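Putative N-acetylmuramoyl-L-alanine amidase (Enterococcus phage phiM1EF22, PDB 7D55) probably anchors a phage endolysin to the enterococcal cell wall as its tetrameric cell-binding domain. Local coordinates at residues Leu4-Ile9 against Trp23-Cys28; Asn32-Ser37 against Pro80-Thr85. One frame throughout, in Å; residues are numbered along the deposited sequence.

Interaction 1 (Leu4-Ile9 against Trp23-Cys28); sequences LYERPI and WTVMFC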
loop_
_atom_site.group_PDB
_atom_site.type_symbol
_atom_site.label_atom_id
_atom_site.label_comp_id
_atom_site.label_asym_id
_atom_site.label_seq_id
_atom_site.Cartn_x
_atom_site.Cartn_y
_atom_site.Cartn_z
ATOM N N LEU A 4 -14.561 2.138 -3.935
ATOM C CA LEU A 4 -15.461 2.892 -3.077
ATOM C C LEU A 4 -16.702 2.046 -2.847
ATOM O O LEU A 4 -17.106 1.265 -3.715
ATOM C CB LEU A 4 -15.884 4.202 -3.743
ATOM C CG LEU A 4 -14.760 5.230 -3.925
ATOM C CD1 LEU A 4 -15.128 6.277 -4.979
ATOM C CD2 LEU A 4 -14.451 5.881 -2.583
ATOM N N TYR A 5 -17.308 2.199 -1.675
ATOM C CA TYR A 5 -18.530 1.469 -1.363
ATOM C C TYR A 5 -19.285 2.247 -0.301
ATOM O O TYR A 5 -18.771 3.206 0.276
ATOM C CB TYR A 5 -18.244 0.027 -0.902
ATOM C CG TYR A 5 -17.478 -0.075 0.400
ATOM C CD1 TYR A 5 -16.092 0.013 0.422
ATOM C CD2 TYR A 5 -18.145 -0.279 1.610
ATOM C CE1 TYR A 5 -15.385 -0.092 1.615
ATOM C CE2 TYR A 5 -17.443 -0.394 2.812
ATOM C CZ TYR A 5 -16.069 -0.295 2.804
ATOM O OH TYR A 5 -15.370 -0.391 3.990
ATOM N N GLU A 6 -20.516 1.824 -0.042
ATOM C CA GLU A 6 -21.316 2.425 1.012
ATOM C C GLU A 6 -21.614 1.383 2.079
ATOM O O GLU A 6 -21.768 0.200 1.771
ATOM C CB GLU A 6 -22.626 2.962 0.439
ATOM C CG GLU A 6 -22.422 4.183 -0.442
ATOM C CD GLU A 6 -23.687 4.605 -1.161
ATOM O OE1 GLU A 6 -23.693 4.631 -2.404
ATOM O OE2 GLU A 6 -24.678 4.911 -0.491
ATOM N N ARG A 7 -21.713 1.825 3.333
ATOM C CA ARG A 7 -21.995 0.920 4.439
ATOM C C ARG A 7 -22.684 1.696 5.555
ATOM O O ARG A 7 -22.601 2.936 5.604
ATOM C CB ARG A 7 -20.715 0.226 4.938
ATOM C CG ARG A 7 -19.652 1.175 5.455
ATOM C CD ARG A 7 -19.580 1.138 6.975
ATOM N NE ARG A 7 -19.127 -0.171 7.437
ATOM C CZ ARG A 7 -19.791 -0.968 8.272
ATOM N NH1 ARG A 7 -20.965 -0.595 8.782
ATOM N NH2 ARG A 7 -19.264 -2.145 8.608
ATOM N N PRO A 8 -23.401 1.010 6.449
ATOM C CA PRO A 8 -24.193 1.724 7.462
ATOM C C PRO A 8 -23.347 2.391 8.540
ATOM O O PRO A 8 -22.260 1.927 8.911
ATOM C CB PRO A 8 -25.074 0.624 8.069
ATOM C CG PRO A 8 -25.135 -0.430 7.016
ATOM C CD PRO A 8 -23.764 -0.422 6.389
ATOM N N ILE A 9 -23.903 3.473 9.085
ATOM C CA ILE A 9 -23.277 4.244 10.149
ATOM C C ILE A 9 -24.379 4.739 11.074
ATOM O O ILE A 9 -25.507 4.997 10.644
ATOM C CB ILE A 9 -22.419 5.414 9.584
ATOM C CG1 ILE A 9 -21.666 6.136 10.696
ATOM C CG2 ILE A 9 -23.279 6.413 8.825
ATOM C CD1 ILE A 9 -20.597 7.080 10.180
ATOM N N TRP A 23 -26.029 5.989 5.992
ATOM C CA TRP A 23 -25.015 5.352 5.164
ATOM C C TRP A 23 -23.864 6.315 4.953
ATOM O O TRP A 23 -24.064 7.533 4.909
ATOM C CB TRP A 23 -25.599 4.923 3.794
ATOM C CG TRP A 23 -26.631 3.863 3.971
ATOM C CD1 TRP A 23 -27.925 4.036 4.358
ATOM C CD2 TRP A 23 -26.438 2.453 3.830
ATOM N NE1 TRP A 23 -28.562 2.815 4.449
ATOM C CE2 TRP A 23 -27.664 1.829 4.130
ATOM C CE3 TRP A 23 -25.350 1.655 3.466
ATOM C CZ2 TRP A 23 -27.828 0.448 4.081
ATOM C CZ3 TRP A 23 -25.521 0.272 3.403
ATOM C CH2 TRP A 23 -26.747 -0.312 3.720
ATOM N N THR A 24 -22.656 5.759 4.838
ATOM C CA THR A 24 -21.480 6.530 4.479
ATOM C C THR A 24 -20.703 5.826 3.377
ATOM O O THR A 24 -20.680 4.595 3.283
ATOM C CB THR A 24 -20.539 6.766 5.663
ATOM O OG1 THR A 24 -19.461 7.625 5.251
ATOM C CG2 THR A 24 -19.974 5.438 6.188
ATOM N N VAL A 25 -20.083 6.637 2.523
ATOM C CA VAL A 25 -19.113 6.126 1.570
ATOM C C VAL A 25 -17.833 5.791 2.316
ATOM O O VAL A 25 -17.483 6.448 3.307
ATOM C CB VAL A 25 -18.884 7.159 0.450
ATOM C CG1 VAL A 25 -17.853 6.666 -0.546
ATOM C CG2 VAL A 25 -20.183 7.424 -0.261
ATOM N N MET A 26 -17.154 4.743 1.861
ATOM C CA MET A 26 -15.855 4.328 2.363
ATOM C C MET A 26 -14.935 4.098 1.175
ATOM O O MET A 26 -15.384 3.791 0.063
ATOM C CB MET A 26 -15.944 2.998 3.131
ATOM C CG MET A 26 -16.903 2.990 4.325
ATOM S SD MET A 26 -16.297 3.803 5.820
ATOM C CE MET A 26 -14.937 2.724 6.273
ATOM N N PHE A 27 -13.638 4.208 1.445
ATOM C CA PHE A 27 -12.580 4.043 0.458
ATOM C C PHE A 27 -11.661 2.931 0.938
ATOM O O PHE A 27 -11.149 2.980 2.060
ATOM C CB PHE A 27 -11.786 5.346 0.321
ATOM C CG PHE A 27 -10.525 5.211 -0.478
ATOM C CD1 PHE A 27 -10.567 4.734 -1.780
ATOM C CD2 PHE A 27 -9.306 5.619 0.052
ATOM C CE1 PHE A 27 -9.405 4.624 -2.528
ATOM C CE2 PHE A 27 -8.141 5.518 -0.685
ATOM C CZ PHE A 27 -8.192 5.025 -1.987
ATOM N N CYS A 28 -11.455 1.928 0.095
ATOM C CA CYS A 28 -10.531 0.840 0.384
ATOM C C CYS A 28 -9.348 0.953 -0.560
ATOM O O CYS A 28 -9.533 1.144 -1.765
ATOM C CB CYS A 28 -11.219 -0.505 0.178
ATOM S SG CYS A 28 -10.097 -1.874 0.449
#
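Y5 and M26 are bonded twice through their backbones, Y5 N giving to M26 O and M26 N to Y5 O, the second at 2.7 Å. R7 and T24 repeat the pattern, the straightest bond running from T24 N to R7 O with 169° at the hydrogen. These hydrogen-bonded pairs flank the non-hydrogen-bonded pair E6-V25, where E6 CA approaches T24 O to 3.2 Å in a CA-H...O contact. The segment axes run at 140° to each other, which marks an antiparallel pair with pronounced twist, and the two strands lie in the middle of the domain's mixed sheet.

On the face carrying Y5, R7, T24 and M26, Y5 CG sits between its backbone N and carbonyl carbon (chi1 64°), and the ring takes M26 CB over one face, toward the rim, in a CH-pi contact 3.6 Å from the centroid. At the far end P8 CG lies over the six-membered ring of W23, offset toward its rim, 3.9 Å from the centroid: a second CH-pi contact.

Aliphatic packing joins M26 CG to R7 CG, at 3.5 Å, and occupies the face of L4, E6, V25 and F27, where L4 CD2 touches both V25 CG1 and F27 CB, each at 4.0 Å. Among polar ends, R7 NH1 bonds P8 O within the same strand, in the carbonyl plane, while R7 NH2 forms a salt bridge with E76, whose carboxylate also accepts a bond from Y5 OH.

Interaction 2 (Asn32-Ser37 against Pro80-Thr85); sequences NCRRVS and PVVGIT
C33 is held by P80 and V82 in a short parallel pairing: C33 N gives to P80 O at 3.1 Å and C33 O receives V82 N at 2.9 Å, the end-to-end directions of the touching parts lying 29° apart. C33 O also takes a CA-H...O contact from V81. Beyond this, the chains separate, and a water bridges the gap, accepting from R35 N and donating to V82 O at 2.7 Å.

Segment 80-85 thus adds a weakly bonded outermost strand, 81-82, to the domain's mixed sheet beside strand 33-36. At this edge R34 packs on V78 of a second subunit and P80 on R34 of a third, so the pairing borders the interfaces of the tetramer.

V82 has the largest share of the contact. V81 and V82 were each deposited in two conformers, and the side-chain contacts given for them hold for one of these. V82 CG2 sits over the centre of one face of the R34 guanidinium, 3.4 Å above the plane, a methyl lying against the face of the guanidinium. V82 CG1 meets N32 CB at 3.6 Å, and the N32 and V82 side chains cross at about a right angle. On the face of C33 and V81, C33 CB lies 4.2 Å from V81 CG1. In R35, CG is anti to the backbone N (chi1 -176°) and the chain runs on extended to NE; its CD touches I84 CD1 at 3.9 Å, while its NE bonds T24 OG1 on the neighbouring strand 22-28.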
loop_
_atom_site.group_PDB
_atom_site.type_symbol
_atom_site.label_atom_id
_atom_site.label_comp_id
_atom_site.label_asym_id
_atom_site.label_seq_id
_atom_site.Cartn_x
_atom_site.Cartn_y
_atom_site.Cartn_z
ATOM N N ASN A 32 -6.389 -0.622 4.045
ATOM C CA ASN A 32 -7.381 -0.274 5.051
ATOM C C ASN A 32 -8.622 0.273 4.361
ATOM O O ASN A 32 -8.619 0.555 3.156
ATOM C CB ASN A 32 -6.824 0.735 6.065
ATOM C CG ASN A 32 -6.161 1.932 5.403
ATOM O OD1 ASN A 32 -6.706 2.518 4.479
ATOM N ND2 ASN A 32 -4.990 2.306 5.889
ATOM N N CYS A 33 -9.690 0.434 5.145
ATOM C CA CYS A 33 -10.915 1.079 4.698
ATOM C C CYS A 33 -11.104 2.349 5.517
ATOM O O CYS A 33 -10.997 2.320 6.750
ATOM C CB CYS A 33 -12.119 0.144 4.863
ATOM S SG CYS A 33 -12.089 -1.266 3.718
ATOM N N ARG A 34 -11.359 3.462 4.840
ATOM C CA ARG A 34 -11.437 4.754 5.499
ATOM C C ARG A 34 -12.707 5.459 5.063
ATOM O O ARG A 34 -13.115 5.359 3.902
ATOM C CB ARG A 34 -10.238 5.616 5.120
ATOM C CG ARG A 34 -10.062 6.796 6.028
ATOM C CD ARG A 34 -8.837 7.619 5.637
ATOM N NE ARG A 34 -7.569 6.925 5.862
ATOM C CZ ARG A 34 -6.918 6.897 7.029
ATOM N NH1 ARG A 34 -7.429 7.490 8.102
ATOM N NH2 ARG A 34 -5.759 6.265 7.130
ATOM N N ARG A 35 -13.325 6.174 5.997
ATOM C CA ARG A 35 -14.566 6.868 5.689
ATOM C C ARG A 35 -14.320 8.061 4.774
ATOM O O ARG A 35 -13.353 8.811 4.945
ATOM C CB ARG A 35 -15.253 7.345 6.961
ATOM C CG ARG A 35 -16.602 7.982 6.669
ATOM C CD ARG A 35 -17.203 8.611 7.884
ATOM N NE ARG A 35 -18.464 9.247 7.533
ATOM C CZ ARG A 35 -19.199 9.964 8.369
ATOM N NH1 ARG A 35 -18.795 10.143 9.625
ATOM N NH2 ARG A 35 -20.334 10.502 7.948
ATOM N N VAL A 36 -15.219 8.229 3.803
ATOM C CA VAL A 36 -15.243 9.364 2.887
ATOM C C VAL A 36 -16.460 10.190 3.272
ATOM O O VAL A 36 -17.587 9.679 3.252
ATOM C CB VAL A 36 -15.362 8.877 1.432
ATOM C CG1 VAL A 36 -15.438 10.047 0.471
ATOM C CG2 VAL A 36 -14.196 7.956 1.075
ATOM N N SER A 37 -16.259 11.455 3.636
ATOM C CA SER A 37 -17.367 12.211 4.219
ATOM C C SER A 37 -17.665 13.520 3.504
ATOM O O SER A 37 -18.441 14.330 4.022
ATOM C CB SER A 37 -17.147 12.461 5.712
ATOM O OG SER A 37 -15.976 13.221 5.906
ATOM N N PRO A 80 -8.734 -3.708 7.304
ATOM C CA PRO A 80 -9.458 -3.176 8.463
ATOM C C PRO A 80 -9.716 -1.678 8.378
ATOM O O PRO A 80 -8.956 -0.913 7.784
ATOM C CB PRO A 80 -8.539 -3.513 9.637
ATOM C CG PRO A 80 -7.766 -4.712 9.165
ATOM C CD PRO A 80 -7.531 -4.463 7.702
ATOM N N VAL A 81 -10.818 -1.276 8.998
ATOM C CA VAL A 81 -11.185 0.132 9.016
ATOM C C VAL A 81 -10.188 0.922 9.856
ATOM O O VAL A 81 -9.648 0.436 10.861
ATOM C CB VAL A 81 -12.628 0.328 9.518
ATOM C CG1 VAL A 81 -13.581 -0.518 8.697
ATOM C CG2 VAL A 81 -12.736 -0.037 10.991
ATOM N N VAL A 82 -9.890 2.128 9.390
ATOM C CA VAL A 82 -9.027 3.047 10.116
ATOM C C VAL A 82 -9.759 4.368 10.282
ATOM O O VAL A 82 -10.656 4.712 9.507
ATOM C CB VAL A 82 -7.668 3.268 9.414
ATOM C CG1 VAL A 82 -6.827 2.006 9.483
ATOM C CG2 VAL A 82 -7.878 3.700 7.978
ATOM N N GLY A 83 -9.375 5.104 11.317
ATOM C CA GLY A 83 -9.840 6.463 11.510
ATOM C C GLY A 83 -11.266 6.611 11.987
ATOM O O GLY A 83 -11.762 7.742 12.046
ATOM N N ILE A 84 -11.942 5.515 12.328
ATOM C CA ILE A 84 -13.334 5.563 12.768
ATOM C C ILE A 84 -13.567 4.322 13.616
ATOM O O ILE A 84 -12.899 3.304 13.436
ATOM C CB ILE A 84 -14.284 5.637 11.542
ATOM C CG1 ILE A 84 -15.753 5.784 11.946
ATOM C CG2 ILE A 84 -14.137 4.418 10.667
ATOM C CD1 ILE A 84 -16.660 6.042 10.765
ATOM N N THR A 85 -14.489 4.418 14.573
ATOM C CA THR A 85 -14.780 3.274 15.426
ATOM C C THR A 85 -15.885 2.413 14.816
ATOM O O THR A 85 -16.765 2.899 14.093
ATOM C CB THR A 85 -15.162 3.707 16.847
ATOM O OG1 THR A 85 -16.486 4.240 16.843
ATOM C CG2 THR A 85 -14.210 4.770 17.372
HETATM O O HOH W 1 -12.336 6.650 8.634
#

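Overall arrangement
From the N terminus, strand 3-9 leads through a 12-residue connection, without helix, to strand 22-28, and interaction 1 closes that loop. A short turn then brings in strand 33-36. Interaction 2 closes a longer excursion of 42 residues, containing helices 39-53 and 71-78, when segment 80-85 returns beside 32-37. The two closures are in series, neither nested nor crossed. They share one sheet, ordered 59-60, 3-9, 22-28, 33-36, 81-82, and their centres lie about 9 Å apart. Strands 22-28 and 33-36 join them directly: F27 N approaches R34 O to 2.8 Å and V36 N approaches V25 O to 2.9 Å, both probable hydrogen bonds.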